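Local coordinates for intermedilysin (Streptococcus intermedius, PDB 5IMW), which probably lyses host cells by binding cholesterol-containing membranes, undergoing a large conformational change and inserting as an oligomeric pore, at residues Lys19-Gly27 and Lys79-Asn87; Ile55-Ser63 and Ser342-Thr350. One frame throughout, in Å; residues are numbered along the deposited sequence.

Contact 1: residues Lys19-Gly27 and Lys79-Asn87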
ATOM      1  N   LYS A  19      11.739 -18.397 -11.585  1.00104.93           N
ATOM      2  CA  LYS A  19      10.376 -17.953 -11.310  1.00102.35           C
ATOM      3  C   LYS A  19      10.348 -16.503 -10.834  1.00102.95           C
ATOM      4  O   LYS A  19       9.783 -15.626 -11.496  1.00102.06           O
ATOM      5  CB  LYS A  19       9.739 -18.873 -10.264  1.00109.76           C
ATOM      6  CG  LYS A  19       9.709 -20.342 -10.660  1.00 89.16           C
ATOM      7  CD  LYS A  19      10.269 -21.229  -9.558  1.00 92.17           C
ATOM      8  CE  LYS A  19       9.416 -21.177  -8.302  1.00 87.82           C
ATOM      9  NZ  LYS A  19       9.963 -22.053  -7.232  1.00113.07           N
ATOM     10  N   LEU A  20      10.959 -16.236  -9.681  1.00104.08           N
ATOM     11  CA  LEU A  20      10.942 -14.897  -9.100  1.00110.04           C
ATOM     12  C   LEU A  20      11.839 -13.946  -9.885  1.00101.82           C
ATOM     13  O   LEU A  20      12.760 -13.344  -9.323  1.00105.83           O
ATOM     14  CB  LEU A  20      11.369 -14.949  -7.630  1.00 97.67           C
ATOM     15  CG  LEU A  20      12.638 -15.742  -7.301  1.00109.84           C
ATOM     16  CD1 LEU A  20      13.724 -14.843  -6.727  1.00100.46           C
ATOM     17  CD2 LEU A  20      12.314 -16.879  -6.339  1.00110.72           C
ATOM     18  N   ASN A  21      11.570 -13.795 -11.181  1.00105.42           N
ATOM     19  CA  ASN A  21      12.349 -12.895 -12.022  1.00105.01           C
ATOM     20  C   ASN A  21      11.686 -12.691 -13.380  1.00107.94           C
ATOM     21  O   ASN A  21      11.842 -11.629 -13.993  1.00 90.93           O
ATOM     22  CB  ASN A  21      13.775 -13.424 -12.199  1.00113.99           C
ATOM     23  CG  ASN A  21      14.790 -12.650 -11.373  1.00110.07           C
ATOM     24  OD1 ASN A  21      15.490 -11.780 -11.889  1.00105.32           O
ATOM     25  ND2 ASN A  21      14.864 -12.958 -10.082  1.00116.77           N
ATOM     26  N   ILE A  22      10.950 -13.698 -13.861  1.00105.81           N
ATOM     27  CA  ILE A  22      10.211 -13.547 -15.111  1.00 95.27           C
ATOM     28  C   ILE A  22       9.007 -12.644 -14.906  1.00 93.25           C
ATOM     29  O   ILE A  22       8.621 -11.884 -15.803  1.00 89.67           O
ATOM     30  CB  ILE A  22       9.772 -14.916 -15.656  1.00 98.53           C
ATOM     31  CG1 ILE A  22      10.958 -15.866 -15.769  1.00105.54           C
ATOM     32  CG2 ILE A  22       9.108 -14.747 -17.018  1.00114.89           C
ATOM     33  CD1 ILE A  22      10.545 -17.282 -16.040  1.00106.40           C
ATOM     34  N   LEU A  23       8.384 -12.723 -13.736  1.00 88.63           N
ATOM     35  CA  LEU A  23       7.197 -11.932 -13.432  1.00 85.48           C
ATOM     36  C   LEU A  23       7.574 -10.598 -12.800  1.00 85.61           C
ATOM     37  O   LEU A  23       6.994 -10.165 -11.806  1.00 87.44           O
ATOM     38  CB  LEU A  23       6.275 -12.731 -12.522  1.00 87.41           C
ATOM     39  CG  LEU A  23       5.795 -14.049 -13.132  1.00 83.81           C
ATOM     40  CD1 LEU A  23       5.241 -14.965 -12.059  1.00 87.22           C
ATOM     41  CD2 LEU A  23       4.755 -13.790 -14.213  1.00 76.71           C
ATOM     42  N   THR A  24       8.567  -9.938 -13.392  1.00 84.29           N
ATOM     43  CA  THR A  24       9.097  -8.679 -12.888  1.00 83.17           C
ATOM     44  C   THR A  24       8.925  -7.619 -13.966  1.00 77.43           C
ATOM     45  O   THR A  24       9.389  -7.800 -15.098  1.00 75.04           O
ATOM     46  CB  THR A  24      10.569  -8.822 -12.497  1.00 85.10           C
ATOM     47  OG1 THR A  24      10.821 -10.163 -12.059  1.00 89.78           O
ATOM     48  CG2 THR A  24      10.915  -7.867 -11.368  1.00 81.21           C
ATOM     49  N   HIS A  25       8.249  -6.525 -13.619  1.00 76.20           N
ATOM     50  CA  HIS A  25       8.033  -5.403 -14.525  1.00 74.04           C
ATOM     51  C   HIS A  25       8.731  -4.181 -13.948  1.00 81.53           C
ATOM     52  O   HIS A  25       8.377  -3.718 -12.858  1.00 85.53           O
ATOM     53  CB  HIS A  25       6.540  -5.129 -14.725  1.00 72.83           C
ATOM     54  CG  HIS A  25       6.256  -3.874 -15.490  1.00 82.87           C
ATOM     55  ND1 HIS A  25       6.402  -3.787 -16.858  1.00 93.61           N
ATOM     56  CD2 HIS A  25       5.845  -2.652 -15.078  1.00 88.76           C
ATOM     57  CE1 HIS A  25       6.089  -2.567 -17.256  1.00 96.06           C
ATOM     58  NE2 HIS A  25       5.748  -1.858 -16.195  1.00 96.22           N
ATOM     59  N   GLN A  26       9.720  -3.661 -14.674  1.00 81.02           N
ATOM     60  CA  GLN A  26      10.509  -2.519 -14.224  1.00 82.75           C
ATOM     61  C   GLN A  26      10.017  -1.265 -14.941  1.00 84.67           C
ATOM     62  O   GLN A  26      10.179  -1.136 -16.159  1.00 73.38           O
ATOM     63  CB  GLN A  26      11.996  -2.742 -14.491  1.00 85.28           C
ATOM     64  CG  GLN A  26      12.912  -1.804 -13.707  1.00 86.51           C
ATOM     65  CD  GLN A  26      13.200  -2.305 -12.303  1.00 94.29           C
ATOM     66  OE1 GLN A  26      13.224  -3.513 -12.054  1.00 91.91           O
ATOM     67  NE2 GLN A  26      13.421  -1.379 -11.376  1.00 85.96           N
ATOM     68  N   GLY A  27       9.426  -0.344 -14.183  1.00 87.93           N
ATOM     69  CA  GLY A  27       9.014   0.937 -14.715  1.00 80.27           C
ATOM     70  C   GLY A  27      10.201   1.864 -14.891  1.00 78.45           C
ATOM     71  O   GLY A  27      11.354   1.434 -14.981  1.00 81.75           O
ATOM     72  N   LYS A  79       0.078 -17.935 -20.530  1.00 67.85           N
ATOM     73  CA  LYS A  79       1.518 -17.772 -20.666  1.00 81.91           C
ATOM     74  C   LYS A  79       2.005 -16.682 -19.721  1.00 78.95           C
ATOM     75  O   LYS A  79       1.371 -15.632 -19.586  1.00 78.03           O
ATOM     76  CB  LYS A  79       1.902 -17.415 -22.104  1.00 79.56           C
ATOM     77  CG  LYS A  79       2.230 -18.615 -22.976  1.00 87.77           C
ATOM     78  CD  LYS A  79       2.818 -18.191 -24.318  1.00 95.45           C
ATOM     79  CE  LYS A  79       1.840 -17.355 -25.131  1.00109.07           C
ATOM     80  NZ  LYS A  79       2.332 -17.104 -26.517  1.00 88.61           N
ATOM     81  N   ALA A  80       3.138 -16.938 -19.068  1.00 74.59           N
ATOM     82  CA  ALA A  80       3.766 -15.950 -18.194  1.00 70.54           C
ATOM     83  C   ALA A  80       4.603 -14.968 -19.021  1.00 83.21           C
ATOM     84  O   ALA A  80       5.804 -14.789 -18.818  1.00 87.11           O
ATOM     85  CB  ALA A  80       4.610 -16.647 -17.135  1.00 79.50           C
ATOM     86  N   ASP A  81       3.934 -14.326 -19.971  1.00 84.81           N
ATOM     87  CA  ASP A  81       4.566 -13.400 -20.892  1.00 88.17           C
ATOM     88  C   ASP A  81       4.253 -11.964 -20.461  1.00 80.57           C
ATOM     89  O   ASP A  81       3.846 -11.717 -19.321  1.00 70.30           O
ATOM     90  CB  ASP A  81       4.095 -13.711 -22.320  1.00 91.47           C
ATOM     91  CG  ASP A  81       2.587 -13.624 -22.470  1.00102.78           C
ATOM     92  OD1 ASP A  81       1.958 -12.813 -21.758  1.00102.91           O
ATOM     93  OD2 ASP A  81       2.028 -14.372 -23.301  1.00 97.14           O
ATOM     94  N   GLN A  82       4.430 -11.010 -21.377  1.00 88.75           N
ATOM     95  CA  GLN A  82       4.218  -9.608 -21.037  1.00 90.15           C
ATOM     96  C   GLN A  82       2.755  -9.332 -20.710  1.00 79.72           C
ATOM     97  O   GLN A  82       2.454  -8.507 -19.840  1.00 89.63           O
ATOM     98  CB  GLN A  82       4.686  -8.718 -22.191  1.00 91.96           C
ATOM     99  CG  GLN A  82       4.498  -7.224 -21.964  1.00 84.98           C
ATOM    100  CD  GLN A  82       5.333  -6.700 -20.815  1.00 90.30           C
ATOM    101  OE1 GLN A  82       6.176  -7.412 -20.270  1.00 94.03           O
ATOM    102  NE2 GLN A  82       5.102  -5.448 -20.440  1.00 92.89           N
ATOM    103  N   SER A  83       1.833 -10.012 -21.394  1.00 75.54           N
ATOM    104  CA  SER A  83       0.415  -9.719 -21.209  1.00 87.14           C
ATOM    105  C   SER A  83      -0.047  -9.999 -19.784  1.00 81.13           C
ATOM    106  O   SER A  83      -0.946  -9.316 -19.280  1.00 76.56           O
ATOM    107  CB  SER A  83      -0.422 -10.524 -22.205  1.00 76.92           C
ATOM    108  OG  SER A  83       0.181 -11.771 -22.496  1.00 85.28           O
ATOM    109  N   LEU A  84       0.545 -10.992 -19.116  1.00 81.68           N
ATOM    110  CA  LEU A  84       0.134 -11.296 -17.750  1.00 69.15           C
ATOM    111  C   LEU A  84       0.526 -10.181 -16.788  1.00 83.08           C
ATOM    112  O   LEU A  84      -0.203  -9.914 -15.825  1.00 94.28           O
ATOM    113  CB  LEU A  84       0.741 -12.624 -17.298  1.00 67.61           C
ATOM    114  CG  LEU A  84       0.204 -13.208 -15.987  1.00 67.56           C
ATOM    115  CD1 LEU A  84      -1.239 -13.660 -16.143  1.00 69.95           C
ATOM    116  CD2 LEU A  84       1.069 -14.362 -15.508  1.00 67.56           C
ATOM    117  N   LEU A  85       1.661  -9.522 -17.027  1.00 83.90           N
ATOM    118  CA  LEU A  85       2.077  -8.427 -16.158  1.00 67.56           C
ATOM    119  C   LEU A  85       1.166  -7.217 -16.320  1.00 67.56           C
ATOM    120  O   LEU A  85       0.919  -6.485 -15.355  1.00 81.17           O
ATOM    121  CB  LEU A  85       3.528  -8.049 -16.449  1.00 77.22           C
ATOM    122  CG  LEU A  85       4.542  -9.175 -16.249  1.00 77.23           C
ATOM    123  CD1 LEU A  85       5.932  -8.727 -16.662  1.00 77.66           C
ATOM    124  CD2 LEU A  85       4.546  -9.648 -14.805  1.00 78.88           C
ATOM    125  N   GLU A  86       0.661  -6.988 -17.529  1.00 67.56           N
ATOM    126  CA  GLU A  86      -0.382  -5.995 -17.747  1.00 68.26           C
ATOM    127  C   GLU A  86      -1.749  -6.482 -17.286  1.00 75.73           C
ATOM    128  O   GLU A  86      -2.743  -5.770 -17.475  1.00 73.11           O
ATOM    129  CB  GLU A  86      -0.445  -5.613 -19.228  1.00 80.45           C
ATOM    130  CG  GLU A  86       0.793  -4.891 -19.735  1.00 83.34           C
ATOM    131  CD  GLU A  86       0.819  -4.774 -21.250  1.00 98.52           C
ATOM    132  OE1 GLU A  86      -0.122  -5.274 -21.903  1.00105.31           O
ATOM    133  OE2 GLU A  86       1.780  -4.183 -21.788  1.00 99.34           O
ATOM    134  N   ASN A  87      -1.819  -7.677 -16.697  1.00 74.34           N
ATOM    135  CA  ASN A  87      -3.065  -8.241 -16.187  1.00 70.21           C
ATOM    136  C   ASN A  87      -4.119  -8.362 -17.283  1.00 77.12           C
ATOM    137  O   ASN A  87      -5.318  -8.233 -17.024  1.00 75.88           O
ATOM    138  CB  ASN A  87      -3.604  -7.421 -15.014  1.00 78.59           C
ATOM    139  CG  ASN A  87      -4.716  -8.133 -14.274  1.00 76.52           C
ATOM    140  OD1 ASN A  87      -4.467  -9.041 -13.479  1.00 77.21           O
ATOM    141  ND2 ASN A  87      -5.952  -7.728 -14.535  1.00 81.81           N
TER
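Leu23 and Leu85 form the centre of an apolar cluster beside the edge strand 24-26 of the three-stranded sheet, close to His25 and Glu86, both of which bind the same zinc ion in a structure of this protein; no zinc is bound here. Leu85, on the short, weakly bonded helix 82-85, divides its two methyls. CD2 rests on the backbone of Leu23, 3.8 Å from its C atom, while CD1 turns to strand 24-26 and lies 4.1 Å from His25 CB. Leu23 answers with CD2, which meets Leu84 CD2 at 3.9 Å and also touches Leu85 CD2 and Ala80 CB. Its CG stands anti to its own carbonyl carbon (chi1 -60°), which directs CD2 towards Ala80 and Leu84. Ile346 of the same sheet and Phe337 of strand 329-337, in the adjoining sheet, also touch Leu23. Beside this cluster, Ile22 lays CG2 3.8 Å from Ala80 O. At the more exposed margin, Gln82 bends at its second torsion (64°) and its amide comes obliquely to the His25 ring, the planes 48° apart. Gln82 NE2 stays 4.2 Å from His25 ND1, a van der Waals approach and not a bond. Glu86 is more remote, its OE2 6.8 Å from His25 ND1. The two segments are therefore held against each other by branched aliphatic side chains, with the polar side chains kept to the margin, and the position of the imidazole, a zinc ligand in another structure, seems set by its strand and by packing on CB, its ring nitrogens making no hydrogen bond to 79-87.

Contact 2: residues Ile55-Ser63 and Ser342-Thr350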
ATOM      1  N   ILE A  55       9.514   1.930  -5.450  1.00 95.87           N
ATOM      2  CA  ILE A  55       8.526   1.032  -4.867  1.00 89.13           C
ATOM      3  C   ILE A  55       8.688  -0.340  -5.503  1.00 80.47           C
ATOM      4  O   ILE A  55       8.867  -0.452  -6.720  1.00 91.78           O
ATOM      5  CB  ILE A  55       7.087   1.558  -5.061  1.00 89.44           C
ATOM      6  CG1 ILE A  55       6.072   0.533  -4.554  1.00 81.51           C
ATOM      7  CG2 ILE A  55       6.824   1.887  -6.527  1.00 85.14           C
ATOM      8  CD1 ILE A  55       4.659   1.055  -4.496  1.00 91.26           C
ATOM      9  N   SER A  56       8.632  -1.386  -4.678  1.00 85.60           N
ATOM     10  CA  SER A  56       8.731  -2.766  -5.142  1.00 92.69           C
ATOM     11  C   SER A  56       7.637  -3.569  -4.451  1.00 91.88           C
ATOM     12  O   SER A  56       7.709  -3.806  -3.241  1.00 94.30           O
ATOM     13  CB  SER A  56      10.114  -3.353  -4.852  1.00 88.64           C
ATOM     14  OG  SER A  56      10.109  -4.129  -3.664  1.00102.55           O
ATOM     15  N   ASN A  57       6.626  -3.984  -5.213  1.00 89.13           N
ATOM     16  CA  ASN A  57       5.459  -4.672  -4.674  1.00 94.22           C
ATOM     17  C   ASN A  57       5.309  -6.028  -5.347  1.00 82.89           C
ATOM     18  O   ASN A  57       5.310  -6.117  -6.579  1.00 86.59           O
ATOM     19  CB  ASN A  57       4.189  -3.841  -4.876  1.00 94.08           C
ATOM     20  CG  ASN A  57       2.978  -4.452  -4.202  1.00 96.39           C
ATOM     21  OD1 ASN A  57       1.989  -4.778  -4.856  1.00 97.95           O
ATOM     22  ND2 ASN A  57       3.054  -4.620  -2.885  1.00107.65           N
ATOM     23  N   ALA A  58       5.170  -7.075  -4.538  1.00 78.28           N
ATOM     24  CA  ALA A  58       5.016  -8.440  -5.018  1.00 87.49           C
ATOM     25  C   ALA A  58       3.667  -8.974  -4.562  1.00 90.09           C
ATOM     26  O   ALA A  58       3.355  -8.939  -3.367  1.00 97.75           O
ATOM     27  CB  ALA A  58       6.146  -9.334  -4.501  1.00 88.29           C
ATOM     28  N   THR A  59       2.869  -9.463  -5.512  1.00 84.51           N
ATOM     29  CA  THR A  59       1.524  -9.936  -5.218  1.00 81.54           C
ATOM     30  C   THR A  59       1.218 -11.176  -6.040  1.00 81.72           C
ATOM     31  O   THR A  59       1.544 -11.241  -7.229  1.00 88.59           O
ATOM     32  CB  THR A  59       0.467  -8.862  -5.519  1.00 85.41           C
ATOM     33  OG1 THR A  59       0.365  -8.674  -6.936  1.00 90.30           O
ATOM     34  CG2 THR A  59       0.826  -7.534  -4.861  1.00 93.70           C
ATOM     35  N   SER A  60       0.583 -12.157  -5.401  1.00 76.86           N
ATOM     36  CA  SER A  60       0.057 -13.317  -6.105  1.00 73.50           C
ATOM     37  C   SER A  60      -1.429 -13.194  -6.411  1.00 72.81           C
ATOM     38  O   SER A  60      -1.933 -13.930  -7.266  1.00 67.82           O
ATOM     39  CB  SER A  60       0.302 -14.591  -5.288  1.00 67.56           C
ATOM     40  OG  SER A  60      -0.165 -14.439  -3.960  1.00 82.60           O
ATOM     41  N   LYS A  61      -2.129 -12.277  -5.745  1.00 78.72           N
ATOM     42  CA  LYS A  61      -3.555 -12.056  -5.964  1.00 72.64           C
ATOM     43  C   LYS A  61      -3.723 -10.976  -7.027  1.00 70.45           C
ATOM     44  O   LYS A  61      -3.427  -9.801  -6.782  1.00 78.56           O
ATOM     45  CB  LYS A  61      -4.241 -11.654  -4.661  1.00 81.33           C
ATOM     46  CG  LYS A  61      -4.443 -12.803  -3.673  1.00 81.94           C
ATOM     47  CD  LYS A  61      -4.219 -12.375  -2.220  1.00 98.02           C
ATOM     48  CE  LYS A  61      -5.418 -12.700  -1.337  1.00107.15           C
ATOM     49  NZ  LYS A  61      -6.541 -11.740  -1.523  1.00 90.63           N
ATOM     50  N   LEU A  62      -4.203 -11.371  -8.201  1.00 67.56           N
ATOM     51  CA  LEU A  62      -4.391 -10.460  -9.320  1.00 67.56           C
ATOM     52  C   LEU A  62      -5.847 -10.033  -9.428  1.00 67.56           C
ATOM     53  O   LEU A  62      -6.762 -10.802  -9.134  1.00 67.56           O
ATOM     54  CB  LEU A  62      -3.945 -11.116 -10.625  1.00 67.56           C
ATOM     55  CG  LEU A  62      -2.437 -11.103 -10.868  1.00 72.70           C
ATOM     56  CD1 LEU A  62      -1.930 -12.499 -11.191  1.00 67.56           C
ATOM     57  CD2 LEU A  62      -2.107 -10.119 -11.986  1.00 77.28           C
ATOM     58  N   SER A  63      -6.049  -8.793  -9.860  1.00 69.84           N
ATOM     59  CA  SER A  63      -7.393  -8.253  -9.988  1.00 67.56           C
ATOM     60  C   SER A  63      -8.081  -8.810 -11.226  1.00 68.38           C
ATOM     61  O   SER A  63      -7.439  -9.189 -12.209  1.00 79.22           O
ATOM     62  CB  SER A  63      -7.352  -6.728 -10.064  1.00 76.52           C
ATOM     63  OG  SER A  63      -6.016  -6.256 -10.078  1.00111.71           O
ATOM     64  N   SER A 342       3.647 -24.339  -8.303  1.00 92.36           N
ATOM     65  CA  SER A 342       3.985 -23.334  -7.308  1.00 87.93           C
ATOM     66  C   SER A 342       3.207 -22.053  -7.585  1.00 81.66           C
ATOM     67  O   SER A 342       2.756 -21.807  -8.706  1.00 78.49           O
ATOM     68  CB  SER A 342       5.491 -23.046  -7.305  1.00 90.58           C
ATOM     69  OG  SER A 342       6.234 -24.252  -7.340  1.00 90.53           O
ATOM     70  N   ILE A 343       3.056 -21.235  -6.549  1.00 72.95           N
ATOM     71  CA  ILE A 343       2.271 -20.011  -6.665  1.00 74.92           C
ATOM     72  C   ILE A 343       3.132 -18.945  -7.325  1.00 73.81           C
ATOM     73  O   ILE A 343       4.262 -18.684  -6.893  1.00 78.86           O
ATOM     74  CB  ILE A 343       1.761 -19.537  -5.294  1.00 85.45           C
ATOM     75  CG1 ILE A 343       1.529 -20.704  -4.325  1.00 79.87           C
ATOM     76  CG2 ILE A 343       0.460 -18.755  -5.465  1.00 77.73           C
ATOM     77  CD1 ILE A 343       0.560 -21.762  -4.816  1.00 89.60           C
ATOM     78  N   ALA A 344       2.605 -18.329  -8.375  1.00 70.99           N
ATOM     79  CA  ALA A 344       3.352 -17.353  -9.153  1.00 67.56           C
ATOM     80  C   ALA A 344       3.188 -15.967  -8.549  1.00 73.10           C
ATOM     81  O   ALA A 344       2.063 -15.504  -8.335  1.00 82.16           O
ATOM     82  CB  ALA A 344       2.881 -17.350 -10.606  1.00 89.89           C
ATOM     83  N   THR A 345       4.311 -15.310  -8.282  1.00 79.43           N
ATOM     84  CA  THR A 345       4.325 -13.956  -7.752  1.00 80.52           C
ATOM     85  C   THR A 345       4.648 -12.975  -8.869  1.00 79.91           C
ATOM     86  O   THR A 345       5.527 -13.231  -9.695  1.00 87.21           O
ATOM     87  CB  THR A 345       5.357 -13.818  -6.632  1.00 81.07           C
ATOM     88  OG1 THR A 345       5.208 -14.897  -5.702  1.00 85.31           O
ATOM     89  CG2 THR A 345       5.176 -12.501  -5.897  1.00 80.20           C
ATOM     90  N   ILE A 346       3.929 -11.856  -8.894  1.00 81.44           N
ATOM     91  CA  ILE A 346       4.183 -10.771  -9.836  1.00 81.04           C
ATOM     92  C   ILE A 346       4.763  -9.594  -9.066  1.00 86.53           C
ATOM     93  O   ILE A 346       4.156  -9.113  -8.101  1.00 86.34           O
ATOM     94  CB  ILE A 346       2.906 -10.372 -10.593  1.00 80.80           C
ATOM     95  CG1 ILE A 346       2.641 -11.392 -11.702  1.00 68.62           C
ATOM     96  CG2 ILE A 346       3.029  -8.958 -11.165  1.00 75.25           C
ATOM     97  CD1 ILE A 346       1.393 -11.139 -12.514  1.00 84.22           C
ATOM     98  N   GLN A 347       5.924  -9.120  -9.511  1.00 85.62           N
ATOM     99  CA  GLN A 347       6.678  -8.084  -8.816  1.00 79.00           C
ATOM    100  C   GLN A 347       6.799  -6.873  -9.731  1.00 78.04           C
ATOM    101  O   GLN A 347       7.342  -6.978 -10.835  1.00 67.64           O
ATOM    102  CB  GLN A 347       8.059  -8.606  -8.413  1.00 74.44           C
ATOM    103  CG  GLN A 347       8.646  -7.935  -7.183  1.00 91.19           C
ATOM    104  CD  GLN A 347       9.816  -8.710  -6.605  1.00 98.19           C
ATOM    105  OE1 GLN A 347      10.266  -9.698  -7.185  1.00104.01           O
ATOM    106  NE2 GLN A 347      10.311  -8.266  -5.454  1.00 99.15           N
ATOM    107  N   ASN A 348       6.289  -5.733  -9.276  1.00 82.03           N
ATOM    108  CA  ASN A 348       6.326  -4.492 -10.040  1.00 80.22           C
ATOM    109  C   ASN A 348       7.238  -3.499  -9.334  1.00 82.04           C
ATOM    110  O   ASN A 348       7.052  -3.216  -8.146  1.00 84.68           O
ATOM    111  CB  ASN A 348       4.922  -3.897 -10.199  1.00 82.25           C
ATOM    112  CG  ASN A 348       3.954  -4.851 -10.876  1.00 86.20           C
ATOM    113  OD1 ASN A 348       4.222  -6.047 -10.997  1.00 96.67           O
ATOM    114  ND2 ASN A 348       2.817  -4.324 -11.320  1.00 83.31           N
ATOM    115  N   ASN A 349       8.222  -2.979 -10.066  1.00 88.57           N
ATOM    116  CA  ASN A 349       9.186  -2.033  -9.526  1.00 76.43           C
ATOM    117  C   ASN A 349       9.210  -0.783 -10.394  1.00 75.85           C
ATOM    118  O   ASN A 349       8.996  -0.849 -11.608  1.00 83.65           O
ATOM    119  CB  ASN A 349      10.590  -2.654  -9.453  1.00 74.34           C
ATOM    120  CG  ASN A 349      10.596  -4.000  -8.747  1.00 78.98           C
ATOM    121  OD1 ASN A 349       9.713  -4.295  -7.941  1.00 89.51           O
ATOM    122  ND2 ASN A 349      11.593  -4.823  -9.046  1.00 78.82           N
ATOM    123  N   THR A 350       9.468   0.359  -9.764  1.00 83.68           N
ATOM    124  CA  THR A 350       9.512   1.628 -10.483  1.00 88.92           C
ATOM    125  C   THR A 350      10.051   2.699  -9.545  1.00 83.60           C
ATOM    126  O   THR A 350      10.137   2.505  -8.330  1.00 87.34           O
ATOM    127  CB  THR A 350       8.130   2.024 -11.017  1.00 74.27           C
ATOM    128  OG1 THR A 350       8.211   3.287 -11.687  1.00 94.59           O
ATOM    129  CG2 THR A 350       7.128   2.128  -9.886  1.00 83.01           C
TER
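The flat carboxamides divide between the two faces of the strand pair: Gln347 and Asn349 lie on one with Ala58 and Ser56, and Asn57 and Asn348 on the other, with Ile55, Thr59, Ile346 and Thr350. On the first face Asn349 brings its amide carbon CG to 4.0 Å from Ser56 CB. Gln347 is extended beyond CG, so contact falls to its aliphatic stem, CG lying 3.9 Å from Ala58 CB. Thr345 CG2 reaches the same methyl, Ala58 CB, at 3.6 Å, its own branch being anti to the backbone N. The facing edges of the strands are joined by paired N-H...O bonds at Ile55-Thr350, Asn57-Asn348 and Thr59-Ile346. Asn348 N to Asn57 O measures 2.9 Å and is close to straight; Ile346 N to Thr59 O is 3.0 Å, but there the donor rises 40° out of the carbonyl plane. Between these pairs, CA-H...O contacts fill in, as from Gln347 CA to Asn57 O (3.3 Å). This is regular antiparallel pairing, the axes 169° apart in direction. It belongs to the long, narrow sheet that makes up domain 2 of cholesterol-dependent cytolysins. Strand 24-26 adds on at the far edge of 346-350. Helix 160-167, which probably corresponds to part of a membrane-inserting hairpin region as in relatives, covers the face of Asn57, Asn348 and Thr350. Ile55 and Thr350 lie side by side there, pointing the same way, CG2 against CG2. Beyond the strand end the chain bends aside at Ser60, whose CB rests 3.6 Å from Ala344 O. Leu62 then crosses Ile346 at about a right angle, CD2 packing on CD1 at 3.7 Å.

How the contacts relate
The two contacts share one sheet: 346-350 of contact 2 is flanked by 55-59 on one edge and by 24-26 of contact 1 on the other, where Leu23 and His25 bond to Gln347 through the backbone. Their centres are 9 Å apart, and both are partly buried. Contact 2, nearer the centre of the chain, buries 601 Å² and is carried by main-chain hydrogen bonds between strands. Contact 1, farther out, buries 313 Å² and relies on aliphatic packing of a short helix. Ile346 is the residue of 342-350 whose side chain also packs on Leu85 of that helix, joining the sheet to contact 1.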